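Local coordinates for BH0493 protein (Bacillus halodurans C-125, PDB 2QEE) that binds zinc and is probably a metal-dependent enzyme of the amidohydrolase superfamily, at residues C[198-201]-C[202-205]; C[179-182]-C[183-186]. All coordinates share one frame; numbering follows the deposited sequence.

Contact 1. Residues C[198-201]-C[202-205]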
ATOM      1  N   TRP C 198      27.569  12.759  30.789  1.00 34.09           N
ATOM      2  CA  TRP C 198      28.059  12.295  29.492  1.00 33.09           C
ATOM      3  C   TRP C 198      29.323  13.049  29.097  1.00 35.44           C
ATOM      4  O   TRP C 198      29.278  14.031  28.320  1.00 36.37           O
ATOM      5  CB  TRP C 198      26.981  12.405  28.394  1.00 31.04           C
ATOM      6  CG  TRP C 198      27.416  11.660  27.111  1.00 28.10           C
ATOM      7  CD1 TRP C 198      27.787  12.221  25.925  1.00 29.16           C
ATOM      8  CD2 TRP C 198      27.538  10.236  26.947  1.00 24.40           C
ATOM      9  NE1 TRP C 198      28.129  11.225  25.014  1.00 27.97           N
ATOM     10  CE2 TRP C 198      27.974  10.004  25.616  1.00 26.82           C
ATOM     11  CE3 TRP C 198      27.299   9.132  27.786  1.00 26.84           C
ATOM     12  CZ2 TRP C 198      28.205   8.704  25.109  1.00 27.96           C
ATOM     13  CZ3 TRP C 198      27.517   7.838  27.282  1.00 32.21           C
ATOM     14  CH2 TRP C 198      27.982   7.647  25.960  1.00 24.17           C
ATOM     15  N   ASN C 199      30.455  12.603  29.651  1.00 36.42           N
ATOM     16  CA  ASN C 199      31.743  13.237  29.362  1.00 38.72           C
ATOM     17  C   ASN C 199      32.662  12.270  28.633  1.00 38.36           C
ATOM     18  O   ASN C 199      32.227  11.165  28.287  1.00 37.29           O
ATOM     19  CB  ASN C 199      32.388  13.740  30.655  1.00 39.56           C
ATOM     20  CG  ASN C 199      32.465  12.674  31.705  1.00 40.40           C
ATOM     21  OD1 ASN C 199      32.569  11.476  31.400  1.00 42.79           O
ATOM     22  ND2 ASN C 199      32.429  13.094  32.967  1.00 41.90           N
ATOM     23  N   GLU C 200      33.903  12.693  28.371  1.00 39.45           N
ATOM     24  CA  GLU C 200      34.842  11.884  27.599  1.00 40.99           C
ATOM     25  C   GLU C 200      35.038  10.517  28.197  1.00 41.27           C
ATOM     26  O   GLU C 200      35.223   9.533  27.465  1.00 41.78           O
ATOM     27  CB  GLU C 200      36.200  12.562  27.425  1.00 42.59           C
ATOM     28  CG  GLU C 200      36.478  13.027  25.988  1.00 61.10           C
ATOM     29  CD  GLU C 200      36.346  11.911  24.935  1.00 52.39           C
ATOM     30  OE1 GLU C 200      35.907  12.190  23.787  1.00 59.81           O
ATOM     31  OE2 GLU C 200      36.687  10.748  25.251  1.00 66.00           O
ATOM     32  N   GLY C 201      34.982  10.461  29.525  1.00 39.71           N
ATOM     33  CA  GLY C 201      35.185   9.233  30.249  1.00 39.14           C
ATOM     34  C   GLY C 201      34.052   8.274  29.980  1.00 39.15           C
ATOM     35  O   GLY C 201      34.265   7.063  29.836  1.00 40.08           O
ATOM     36  N   SER C 202      32.826   8.803  29.961  1.00 35.59           N
ATOM     37  CA  SER C 202      31.678   7.957  29.694  1.00 32.36           C
ATOM     38  C   SER C 202      31.722   7.445  28.243  1.00 28.41           C
ATOM     39  O   SER C 202      31.487   6.242  28.010  1.00 28.37           O
ATOM     40  CB  SER C 202      30.370   8.677  30.001  1.00 34.10           C
ATOM     41  OG  SER C 202      30.066   8.612  31.398  1.00 36.69           O
ATOM     42  N   ILE C 203      32.023   8.349  27.312  1.00 26.77           N
ATOM     43  CA  ILE C 203      32.235   8.017  25.882  1.00 26.09           C
ATOM     44  C   ILE C 203      33.263   6.901  25.698  1.00 28.56           C
ATOM     45  O   ILE C 203      33.015   5.886  25.023  1.00 29.10           O
ATOM     46  CB  ILE C 203      32.620   9.256  25.052  1.00 24.24           C
ATOM     47  CG1 ILE C 203      31.449  10.258  25.032  1.00 24.18           C
ATOM     48  CG2 ILE C 203      33.087   8.845  23.607  1.00 27.13           C
ATOM     49  CD1 ILE C 203      31.762  11.616  24.501  1.00 25.38           C
ATOM     50  N   GLN C 204      34.415   7.052  26.344  1.00 28.60           N
ATOM     51  CA  GLN C 204      35.460   6.037  26.235  1.00 26.55           C
ATOM     52  C   GLN C 204      35.104   4.677  26.796  1.00 25.69           C
ATOM     53  O   GLN C 204      35.463   3.650  26.207  1.00 27.05           O
ATOM     54  CB  GLN C 204      36.756   6.552  26.896  1.00 27.44           C
ATOM     55  CG  GLN C 204      37.360   7.652  26.094  1.00 51.44           C
ATOM     56  CD  GLN C 204      37.356   7.315  24.627  1.00 43.82           C
ATOM     57  OE1 GLN C 204      37.682   6.179  24.242  1.00 56.29           O
ATOM     58  NE2 GLN C 204      36.957   8.280  23.786  1.00 55.35           N
ATOM     59  N   GLU C 205      34.426   4.644  27.936  1.00 25.11           N
ATOM     60  CA  GLU C 205      34.104   3.396  28.563  1.00 25.59           C
ATOM     61  C   GLU C 205      33.010   2.685  27.799  1.00 26.73           C
ATOM     62  O   GLU C 205      32.995   1.451  27.747  1.00 27.87           O
ATOM     63  CB  GLU C 205      33.743   3.568  30.025  1.00 27.95           C
ATOM     64  CG  GLU C 205      34.999   3.820  30.884  1.00 32.43           C
ATOM     65  CD  GLU C 205      35.954   2.626  30.861  1.00 25.03           C
ATOM     66  OE1 GLU C 205      35.807   1.782  31.755  1.00 28.66           O
ATOM     67  OE2 GLU C 205      36.781   2.503  29.917  1.00 32.24           O
TER

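Contact 2. Residues C[179-182]-C[183-186]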
ATOM      1  N   GLU C 179      17.834   1.601  26.664  1.00 23.01           N
ATOM      2  CA  GLU C 179      17.578   1.574  28.129  1.00 22.37           C
ATOM      3  C   GLU C 179      18.810   1.988  28.929  1.00 22.92           C
ATOM      4  O   GLU C 179      19.077   1.415  30.017  1.00 24.37           O
ATOM      5  CB  GLU C 179      17.120   0.182  28.534  1.00 25.02           C
ATOM      6  CG  GLU C 179      15.748  -0.150  27.990  1.00 35.69           C
ATOM      7  CD  GLU C 179      15.396  -1.573  28.235  1.00 42.76           C
ATOM      8  OE1 GLU C 179      14.491  -1.806  29.075  1.00 49.00           O
ATOM      9  OE2 GLU C 179      16.032  -2.455  27.614  1.00 45.05           O
ATOM     10  N   TYR C 180      19.542   2.989  28.408  1.00 21.86           N
ATOM     11  CA  TYR C 180      20.840   3.346  29.009  1.00 21.75           C
ATOM     12  C   TYR C 180      20.695   3.759  30.491  1.00 25.30           C
ATOM     13  O   TYR C 180      21.602   3.492  31.295  1.00 25.91           O
ATOM     14  CB  TYR C 180      21.530   4.454  28.256  1.00 21.03           C
ATOM     15  CG  TYR C 180      22.924   4.765  28.749  1.00 25.25           C
ATOM     16  CD1 TYR C 180      23.970   3.845  28.573  1.00 25.91           C
ATOM     17  CD2 TYR C 180      23.198   5.959  29.406  1.00 24.93           C
ATOM     18  CE1 TYR C 180      25.224   4.116  29.002  1.00 28.20           C
ATOM     19  CE2 TYR C 180      24.498   6.255  29.842  1.00 27.45           C
ATOM     20  CZ  TYR C 180      25.492   5.307  29.662  1.00 29.33           C
ATOM     21  OH  TYR C 180      26.776   5.572  30.059  1.00 28.84           O
ATOM     22  N   GLU C 181      19.573   4.396  30.837  1.00 27.27           N
ATOM     23  CA  GLU C 181      19.427   4.916  32.207  1.00 29.42           C
ATOM     24  C   GLU C 181      19.510   3.763  33.201  1.00 30.71           C
ATOM     25  O   GLU C 181      20.038   3.935  34.311  1.00 32.40           O
ATOM     26  CB  GLU C 181      18.125   5.733  32.392  1.00 29.83           C
ATOM     27  CG  GLU C 181      18.141   7.133  31.743  1.00 46.86           C
ATOM     28  CD  GLU C 181      19.154   8.108  32.373  1.00 44.79           C
ATOM     29  OE1 GLU C 181      19.531   7.900  33.557  1.00 48.03           O
ATOM     30  OE2 GLU C 181      19.572   9.072  31.671  1.00 45.77           O
ATOM     31  N   GLN C 182      19.011   2.595  32.799  1.00 29.91           N
ATOM     32  CA  GLN C 182      19.052   1.398  33.632  1.00 30.54           C
ATOM     33  C   GLN C 182      20.324   0.634  33.342  1.00 31.04           C
ATOM     34  O   GLN C 182      20.997   0.148  34.240  1.00 32.35           O
ATOM     35  CB  GLN C 182      17.858   0.478  33.407  1.00 32.06           C
ATOM     36  CG  GLN C 182      16.479   1.136  33.457  1.00 63.96           C
ATOM     37  CD  GLN C 182      15.893   1.382  32.056  1.00 49.62           C
ATOM     38  OE1 GLN C 182      16.199   2.392  31.399  1.00 68.11           O
ATOM     39  NE2 GLN C 182      15.047   0.447  31.590  1.00 66.81           N
ATOM     40  N   THR C 183      20.683   0.540  32.070  1.00 30.40           N
ATOM     41  CA  THR C 183      21.799  -0.323  31.692  1.00 29.46           C
ATOM     42  C   THR C 183      23.178   0.194  32.142  1.00 29.41           C
ATOM     43  O   THR C 183      24.107  -0.591  32.379  1.00 30.35           O
ATOM     44  CB  THR C 183      21.739  -0.597  30.187  1.00 28.70           C
ATOM     45  OG1 THR C 183      20.473  -1.224  29.920  1.00 34.41           O
ATOM     46  CG2 THR C 183      22.803  -1.531  29.832  1.00 33.69           C
ATOM     47  N   LYS C 184      23.323   1.506  32.270  1.00 29.14           N
ATOM     48  CA  LYS C 184      24.581   2.099  32.697  1.00 29.99           C
ATOM     49  C   LYS C 184      25.095   1.507  34.023  1.00 31.83           C
ATOM     50  O   LYS C 184      26.306   1.368  34.236  1.00 33.07           O
ATOM     51  CB  LYS C 184      24.475   3.631  32.769  1.00 30.21           C
ATOM     52  CG  LYS C 184      23.588   4.178  33.864  1.00 29.53           C
ATOM     53  CD  LYS C 184      23.413   5.696  33.721  1.00 29.70           C
ATOM     54  CE  LYS C 184      24.723   6.436  33.881  1.00 33.89           C
ATOM     55  NZ  LYS C 184      24.619   7.922  33.804  1.00 37.99           N
ATOM     56  N   HIS C 185      24.178   1.120  34.884  1.00 33.47           N
ATOM     57  CA  HIS C 185      24.544   0.538  36.176  1.00 36.60           C
ATOM     58  C   HIS C 185      25.137  -0.868  36.061  1.00 36.04           C
ATOM     59  O   HIS C 185      26.058  -1.215  36.828  1.00 34.74           O
ATOM     60  CB  HIS C 185      23.359   0.594  37.133  1.00 38.79           C
ATOM     61  CG  HIS C 185      22.822   1.984  37.302  1.00 46.55           C
ATOM     62  ND1 HIS C 185      23.562   3.000  37.870  1.00 42.56           N
ATOM     63  CD2 HIS C 185      21.649   2.543  36.915  1.00 43.54           C
ATOM     64  CE1 HIS C 185      22.861   4.121  37.847  1.00 44.33           C
ATOM     65  NE2 HIS C 185      21.693   3.870  37.281  1.00 46.23           N
ATOM     66  N   ARG C 186      24.646  -1.654  35.094  1.00 34.85           N
ATOM     67  CA  ARG C 186      25.264  -2.954  34.768  1.00 33.87           C
ATOM     68  C   ARG C 186      26.676  -2.775  34.197  1.00 32.55           C
ATOM     69  O   ARG C 186      27.606  -3.467  34.611  1.00 33.63           O
ATOM     70  CB  ARG C 186      24.395  -3.775  33.811  1.00 33.60           C
ATOM     71  CG  ARG C 186      22.992  -4.013  34.305  1.00 40.74           C
ATOM     72  CD  ARG C 186      22.294  -5.082  33.506  1.00 41.71           C
ATOM     73  NE  ARG C 186      22.717  -6.415  33.936  1.00 43.82           N
ATOM     74  CZ  ARG C 186      22.441  -7.541  33.279  1.00 50.75           C
ATOM     75  NH1 ARG C 186      21.747  -7.482  32.154  1.00 39.64           N
ATOM     76  NH2 ARG C 186      22.857  -8.726  33.751  1.00 40.71           N
TER
HETATM   77  O   HOH W   1      22.789   8.635  32.196  1.00 45.14           O

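Contact 1. Residues C[198-201]-C[202-205]
Asn199 turns its side-chain carbonyl back over the start of helix 200-217 and accepts a hydrogen bond from Ser202 N. Asn199 OD1 lies 3.0 Å from Ser202 N, and the donor lies almost straight out from the side-chain C=O. With chi1 at 52°, CG sits between the backbone N and the carbonyl carbon, which brings OD1 to Ser202 N. OD1 also accepts from Asn195 ND2, so two donors hold it. The main-chain O of Asn199 accepts from Ile203 N at 3.0 Å. Glu200 and Gln204, one turn apart, are paired twice. Gln204 N bonds to Glu200 O, and Gln204 NE2 bonds to Glu200 OE2 at 2.9 Å. The second bond uses the syn lone pair of OE2, and the oxygen lies close to the amide plane. Carboxylate and amide are nearly coplanar, 15° apart. Both chains bend at chi2 to meet, on an exposed side of the helix. Trp198 has its CG anti to the backbone N, and this chi1 of -169° carries the indole to Ser202 and Ile203. Ile203 CG1 rests over one ring face near the rim, 3.5 Å from Trp198 NE1. Ser202 CB meets the six-membered ring obliquely, 3.8 Å from Trp198 CE3. Asp244 accepts from NE1 and so helps fix the rotation of the indole, while Arg240, Ile241 and Cys245 of helix 237-253 touch the Trp198 side chain. Ser202 is buried, and its OG is hydrogen-bonded to Asn195 N and Glu197 O. This is an asparagine N-cap with a hydrophobic staple between Trp198, the residue before the cap, and Ile203.

Contact 2. Residues C[179-182]-C[183-186]
Lys184 lays its CB over one face of the Tyr180 ring. This is a CH-pi contact, with CB 3.8 Å from the centroid of the Tyr180 ring and set toward the rim. Lys184 CG lies between the backbone N and the carbonyl carbon. This chi1, 69°, turns the chain back toward the Tyr180 ring, which it crosses at about a right angle. Farther out, Lys184 CE comes to 4.0 Å from Tyr180 CE2. The backbones of the pair are joined too: Lys184 N bonds to Tyr180 O at 2.8 Å. Tyr180 is buried, and its other neighbours include Val194, Asn237 and Ile241. Tyr180 to Thr183 form the first turn of helix 180-189, which follows helix 174-178 with Glu179 as the N-cap residue at the junction. Thr183 closes that turn. Its N bonds to Glu179 O at 2.7 Å. Thr183 OG1 is hydrogen-bonded to Pro175 O of the preceding helix and lies 3.0 Å from Glu179 O. Lys184 NZ donates to Asn195 O, and Glu181 OE2 accepts from Asn237 ND2. A water sits between NZ and OE2, but it is so close to NZ that the bridge is doubtful. The carboxylate may still favour the lysine charge, with Glu181 OE1 at 5.1 Å from Lys184 NZ.

Contact 2 precedes contact 1 in the chain, and their centres are 14 Å apart. Each is the opening turn of one of two successive helices, 180-189 and 200-217. They touch directly where Trp198 CZ3 packs 3.7 Å from Tyr180 OH. Both aromatic side chains also lie on Ile241 of helix 237-253. Asn195, in the connecting loop, serves both contacts: its O binds Lys184 NZ, its ND2 binds Asn199 OD1, and its N binds Ser202 OG. Val194 touches both as well. Neither contact is at the zinc site of His28, His30 and Asp357. Their centres are about 32 Å (contact 1) and 26 Å (contact 2) from the centre of the chain.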